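Local structure of sulfoquinovosidase (Escherichia coli, 5AEG) at residues 287-291 and 302-306; 387-391 and 439-444. The protein hydrolyses sulfoquinovosyl diacylglycerides and simple sulfoquinovosides such as sulfoquinovosyl glycerol, releasing sulfoquinovose for breakdown as a source of carbon and sulfur. All blocks are in the same frame, centred on the assembly; numbering follows the deposited sequence.

Contact 1: 287-291 and 302-306; sequences AQDWS and VMWNW
The connection after barrel strand 282-286 folds back on itself where residues 287-291 meet 302-306. Ala287 to Trp290 form a type I beta turn, closed by Trp290 N to Ala287 O at 3.3 Å; the other segment is extended and bends at Trp304 in an inverse gamma turn. Their backbones draw nearest at Asp289-Val302 (CA to CA 5.1 Å) and Ser291-Met303 (5.8 Å). One hydrogen bond crosses: Ser291, chi1 p, donates from OG to Met303 O at 2.6 Å. Van der Waals contacts surround it. Val302, chi1 t, brings CG1 to 3.2 Å from Gln288 O and 3.4 Å from Ser291 OG, while Val302 CG2 makes an apolar contact with Gln288 CG at 3.7 Å. Trp290, chi1 p, swings its indole toward Trp306, placing CH2 3.8 Å from Trp306 C and CZ2 in apolar contact with Trp306 CB at 4.3 Å. Gln288, Val302 and Trp304 belong to the sulfoquinovosyl diacylglyceride site; Trp304 points its CA-to-CB bond away from residues 287-291 and stacks edge-to-face on Phe367. Gln288 NE2 hydrogen-bonds to Gln262 OE1. The second segment leads on from strand 299-302, and both indoles reach strand 329-334, Trp290 touching Ala332 and Trp306 touching Ile334.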
loop_
_atom_site.group_PDB
_atom_site.type_symbol
_atom_site.label_atom_id
_atom_site.label_comp_id
_atom_site.label_asym_id
_atom_site.label_seq_id
_atom_site.Cartn_x
_atom_site.Cartn_y
_atom_site.Cartn_z
ATOM N N ALA A 287 -6.001 19.422 6.376
ATOM C CA ALA A 287 -5.013 20.391 6.857
ATOM C C ALA A 287 -4.083 19.661 7.820
ATOM O O ALA A 287 -4.376 19.505 9.041
ATOM C CB ALA A 287 -5.724 21.555 7.595
ATOM N N GLN A 288 -2.973 19.187 7.302
ATOM C CA GLN A 288 -2.068 18.411 8.160
ATOM C C GLN A 288 -1.367 19.245 9.291
ATOM O O GLN A 288 -0.862 18.625 10.261
ATOM C CB GLN A 288 -1.057 17.646 7.347
ATOM C CG GLN A 288 -0.086 18.494 6.534
ATOM C CD GLN A 288 1.013 17.659 5.880
ATOM O OE1 GLN A 288 1.101 16.434 6.078
ATOM N NE2 GLN A 288 1.945 18.366 5.213
ATOM N N ASP A 289 -1.331 20.571 9.127
ATOM C CA ASP A 289 -0.790 21.483 10.180
ATOM C C ASP A 289 -1.790 21.925 11.251
ATOM O O ASP A 289 -1.461 22.868 11.981
ATOM C CB ASP A 289 -0.027 22.722 9.547
ATOM C CG ASP A 289 -0.896 23.614 8.766
ATOM O OD1 ASP A 289 -1.929 23.112 8.267
ATOM O OD2 ASP A 289 -0.618 24.837 8.670
ATOM N N TRP A 290 -2.892 21.170 11.423
ATOM C CA TRP A 290 -3.877 21.357 12.438
ATOM C C TRP A 290 -3.318 21.424 13.872
ATOM O O TRP A 290 -3.918 22.066 14.743
ATOM C CB TRP A 290 -4.954 20.309 12.357
ATOM C CG TRP A 290 -4.518 18.992 12.897
ATOM C CD1 TRP A 290 -3.524 18.204 12.394
ATOM C CD2 TRP A 290 -4.972 18.354 14.091
ATOM N NE1 TRP A 290 -3.365 17.108 13.191
ATOM C CE2 TRP A 290 -4.215 17.186 14.252
ATOM C CE3 TRP A 290 -5.931 18.669 15.054
ATOM C CZ2 TRP A 290 -4.418 16.273 15.335
ATOM C CZ3 TRP A 290 -6.161 17.756 16.124
ATOM C CH2 TRP A 290 -5.376 16.581 16.242
ATOM N N SER A 291 -2.176 20.797 14.046
ATOM C CA SER A 291 -1.417 20.655 15.292
ATOM C C SER A 291 -0.305 21.698 15.421
ATOM O O SER A 291 0.374 21.788 16.438
ATOM C CB SER A 291 -0.875 19.177 15.313
ATOM O OG SER A 291 0.116 18.971 14.288
ATOM N N VAL A 302 5.063 19.940 10.090
ATOM C CA VAL A 302 3.949 19.768 10.984
ATOM C C VAL A 302 4.577 19.552 12.389
ATOM O O VAL A 302 5.610 18.891 12.504
ATOM C CB VAL A 302 3.129 18.540 10.585
ATOM C CG1 VAL A 302 2.066 18.222 11.592
ATOM C CG2 VAL A 302 2.495 18.759 9.220
ATOM N N MET A 303 3.903 20.077 13.404
ATOM C CA MET A 303 4.265 19.895 14.795
ATOM C C MET A 303 3.716 18.551 15.253
ATOM O O MET A 303 2.473 18.297 15.257
ATOM C CB MET A 303 3.682 21.093 15.617
ATOM C CG MET A 303 3.824 21.042 17.131
ATOM S SD MET A 303 5.518 21.406 17.623
ATOM C CE MET A 303 5.757 23.084 17.063
ATOM N N TRP A 304 4.597 17.642 15.673
ATOM C CA TRP A 304 4.145 16.300 16.011
ATOM C C TRP A 304 3.577 16.119 17.438
ATOM O O TRP A 304 4.094 15.347 18.275
ATOM C CB TRP A 304 5.252 15.278 15.713
ATOM C CG TRP A 304 5.582 15.092 14.259
ATOM C CD1 TRP A 304 5.137 15.801 13.218
ATOM C CD2 TRP A 304 6.452 14.110 13.721
ATOM N NE1 TRP A 304 5.717 15.369 12.040
ATOM C CE2 TRP A 304 6.524 14.320 12.343
ATOM C CE3 TRP A 304 7.214 13.106 14.279
ATOM C CZ2 TRP A 304 7.289 13.520 11.513
ATOM C CZ3 TRP A 304 8.003 12.316 13.411
ATOM C CH2 TRP A 304 7.983 12.516 12.079
ATOM N N ASN A 305 2.542 16.872 17.743
ATOM C CA ASN A 305 1.791 16.704 18.969
ATOM C C ASN A 305 0.304 16.794 18.605
ATOM O O ASN A 305 -0.154 17.845 18.217
ATOM C CB ASN A 305 2.194 17.792 19.984
ATOM C CG ASN A 305 1.708 17.450 21.395
ATOM O OD1 ASN A 305 2.225 16.550 22.029
ATOM N ND2 ASN A 305 0.633 18.057 21.806
ATOM N N TRP A 306 -0.414 15.694 18.828
ATOM C CA TRP A 306 -1.703 15.380 18.191
ATOM C C TRP A 306 -2.886 15.941 19.004
ATOM O O TRP A 306 -3.757 15.252 19.547
ATOM C CB TRP A 306 -1.809 13.877 17.844
ATOM C CG TRP A 306 -0.524 13.342 17.375
ATOM C CD1 TRP A 306 0.185 12.311 17.924
ATOM C CD2 TRP A 306 0.199 13.745 16.242
ATOM N NE1 TRP A 306 1.331 12.096 17.246
ATOM C CE2 TRP A 306 1.402 12.998 16.238
ATOM C CE3 TRP A 306 0.023 14.763 15.292
ATOM C CZ2 TRP A 306 2.330 13.128 15.268
ATOM C CZ3 TRP A 306 0.969 14.894 14.317
ATOM C CH2 TRP A 306 2.100 14.100 14.311
#

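Contact 2: 387-391 and 439-444; sequences KEVIK and EALEET
Neighbouring helices around a TIM barrel can pair their outer edges by charge and their inner faces by small apolar groups. Here the helical segments 387-391 and 439-444 approach to 9.3 Å between axes, at a signed crossing angle of -60°, with Lys387 and Ala440 nearest (CA to CA 5.6 Å). Main-chain hydrogen bonds run from Lys391 N to Lys387 O (2.9 Å) and from Glu443 N to Glu439 O (2.7 Å). Glu443, chi1 m and chi2 t, is the shared acceptor of two salt bridges: its OE1 and OE2 receive Lys387 NZ at 3.1 and 3.0 Å, and its OE1 also takes Lys391 NZ at 3.0 Å. A further salt bridge joins Lys391 NZ to Glu388 OE2 at 2.6 Å. This four-residue salt-bridge network offsets the like charges of Glu388 OE2 and Glu443 OE1, 4.5 Å apart. Thr444 OG1 donates to Ala440 O (2.8 Å) within its own segment, while Glu439 OE1 is hydrogen-bonded to Tyr383 OH. Beneath the charges, Ala440 CB touches Ile390 CG2 at 3.8 Å and lies 4.0 Å from both Lys387 CG and Lys391 CG. Helices 380-395 and 422-444 precede and follow strand 401-404; Ile390 and Leu441 both rest on Trp402 of that strand.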
loop_
_atom_site.group_PDB
_atom_site.type_symbol
_atom_site.label_atom_id
_atom_site.label_comp_id
_atom_site.label_asym_id
_atom_site.label_seq_id
_atom_site.Cartn_x
_atom_site.Cartn_y
_atom_site.Cartn_z
ATOM N N LYS A 387 -4.902 5.215 21.253
ATOM C CA LYS A 387 -6.253 5.164 20.735
ATOM C C LYS A 387 -7.170 6.255 21.365
ATOM O O LYS A 387 -8.002 6.845 20.693
ATOM C CB LYS A 387 -6.776 3.753 20.890
ATOM C CG LYS A 387 -8.254 3.595 20.538
ATOM C CD LYS A 387 -8.539 2.192 20.028
ATOM C CE LYS A 387 -8.067 1.014 20.890
ATOM N NZ LYS A 387 -8.753 1.004 22.191
ATOM N N GLU A 388 -7.009 6.553 22.661
ATOM C CA GLU A 388 -7.786 7.651 23.289
ATOM C C GLU A 388 -7.385 8.991 22.815
ATOM O O GLU A 388 -8.230 9.895 22.700
ATOM C CB GLU A 388 -7.722 7.625 24.865
ATOM C CG GLU A 388 -8.425 6.389 25.436
ATOM C CD GLU A 388 -9.915 6.268 25.105
ATOM O OE1 GLU A 388 -10.588 7.324 25.240
ATOM O OE2 GLU A 388 -10.413 5.141 24.724
ATOM N N VAL A 389 -6.108 9.152 22.537
ATOM C CA VAL A 389 -5.661 10.367 21.901
ATOM C C VAL A 389 -6.452 10.574 20.601
ATOM O O VAL A 389 -6.933 11.678 20.359
ATOM C CB VAL A 389 -4.148 10.368 21.615
ATOM C CG1 VAL A 389 -3.746 11.493 20.691
ATOM C CG2 VAL A 389 -3.341 10.500 22.912
ATOM N N ILE A 390 -6.547 9.535 19.771
ATOM C CA ILE A 390 -7.292 9.645 18.530
ATOM C C ILE A 390 -8.729 10.001 18.836
ATOM O O ILE A 390 -9.292 10.919 18.219
ATOM C CB ILE A 390 -7.195 8.345 17.633
ATOM C CG1 ILE A 390 -5.759 8.147 17.102
ATOM C CG2 ILE A 390 -8.066 8.493 16.382
ATOM C CD1 ILE A 390 -5.439 6.722 16.621
ATOM N N LYS A 391 -9.346 9.290 19.778
ATOM C CA LYS A 391 -10.776 9.497 20.061
ATOM C C LYS A 391 -11.087 10.881 20.598
ATOM O O LYS A 391 -12.018 11.502 20.146
ATOM C CB LYS A 391 -11.315 8.424 21.005
ATOM C CG LYS A 391 -11.462 7.113 20.282
ATOM C CD LYS A 391 -11.406 5.914 21.199
ATOM C CE LYS A 391 -12.445 5.940 22.275
ATOM N NZ LYS A 391 -12.300 4.604 22.970
ATOM N N GLU A 439 -9.759 0.641 15.509
ATOM C CA GLU A 439 -10.443 0.481 16.833
ATOM C C GLU A 439 -10.956 1.789 17.382
ATOM O O GLU A 439 -12.073 1.849 17.933
ATOM C CB GLU A 439 -9.588 -0.305 17.847
ATOM C CG GLU A 439 -9.571 -1.756 17.457
ATOM C CD GLU A 439 -8.756 -2.678 18.377
ATOM O OE1 GLU A 439 -7.842 -2.266 19.074
ATOM O OE2 GLU A 439 -8.998 -3.872 18.270
ATOM N N ALA A 440 -10.261 2.877 17.113
ATOM C CA ALA A 440 -10.763 4.154 17.514
ATOM C C ALA A 440 -12.111 4.451 16.881
ATOM O O ALA A 440 -13.068 4.863 17.556
ATOM C CB ALA A 440 -9.751 5.247 17.226
ATOM N N LEU A 441 -12.229 4.147 15.592
ATOM C CA LEU A 441 -13.497 4.288 14.908
ATOM C C LEU A 441 -14.520 3.227 15.394
ATOM O O LEU A 441 -15.714 3.527 15.564
ATOM C CB LEU A 441 -13.416 4.139 13.369
ATOM C CG LEU A 441 -12.946 5.371 12.527
ATOM C CD1 LEU A 441 -11.680 5.931 13.017
ATOM C CD2 LEU A 441 -12.844 4.947 11.059
ATOM N N GLU A 442 -14.063 2.015 15.514
ATOM C CA GLU A 442 -14.989 0.933 15.951
ATOM C C GLU A 442 -15.620 1.331 17.320
ATOM O O GLU A 442 -16.823 1.279 17.480
ATOM C CB GLU A 442 -14.253 -0.371 16.068
ATOM C CG GLU A 442 -15.122 -1.590 16.081
ATOM C CD GLU A 442 -14.299 -2.866 16.303
ATOM O OE1 GLU A 442 -13.112 -2.809 16.752
ATOM O OE2 GLU A 442 -14.819 -3.947 15.980
ATOM N N GLU A 443 -14.789 1.779 18.243
ATOM C CA GLU A 443 -15.223 2.107 19.576
ATOM C C GLU A 443 -16.101 3.346 19.664
ATOM O O GLU A 443 -16.769 3.474 20.637
ATOM C CB GLU A 443 -14.035 2.195 20.533
ATOM C CG GLU A 443 -13.388 0.834 20.701
ATOM C CD GLU A 443 -12.103 0.839 21.431
ATOM O OE1 GLU A 443 -11.697 1.878 21.967
ATOM O OE2 GLU A 443 -11.439 -0.216 21.447
ATOM N N THR A 444 -16.145 4.217 18.659
ATOM C CA THR A 444 -16.940 5.447 18.685
ATOM C C THR A 444 -18.112 5.339 17.750
ATOM O O THR A 444 -18.871 6.266 17.578
ATOM C CB THR A 444 -16.133 6.680 18.264
ATOM O OG1 THR A 444 -15.412 6.390 17.061
ATOM C CG2 THR A 444 -15.161 7.108 19.346
#

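Both contacts lie in the TIM-barrel domain of this family 31 glycoside hydrolase, at different depths from its active site. Contact 1 joins loops and contributes directly to the substrate pocket: the side chain of Gln288 is about 4 Å from that of His537, another substrate-binding residue. Contact 2 joins helices behind strand 401-404, which leads to the nucleophile Asp405; the side chain of Ile390 stays about 11 Å from that of Asp405, a layer back from catalysis. Contact 1 closes in sequence before contact 2 opens, and their centres are 18 Å apart, yet they touch: Trp306 O packs 3.9 Å from Val389 CG1.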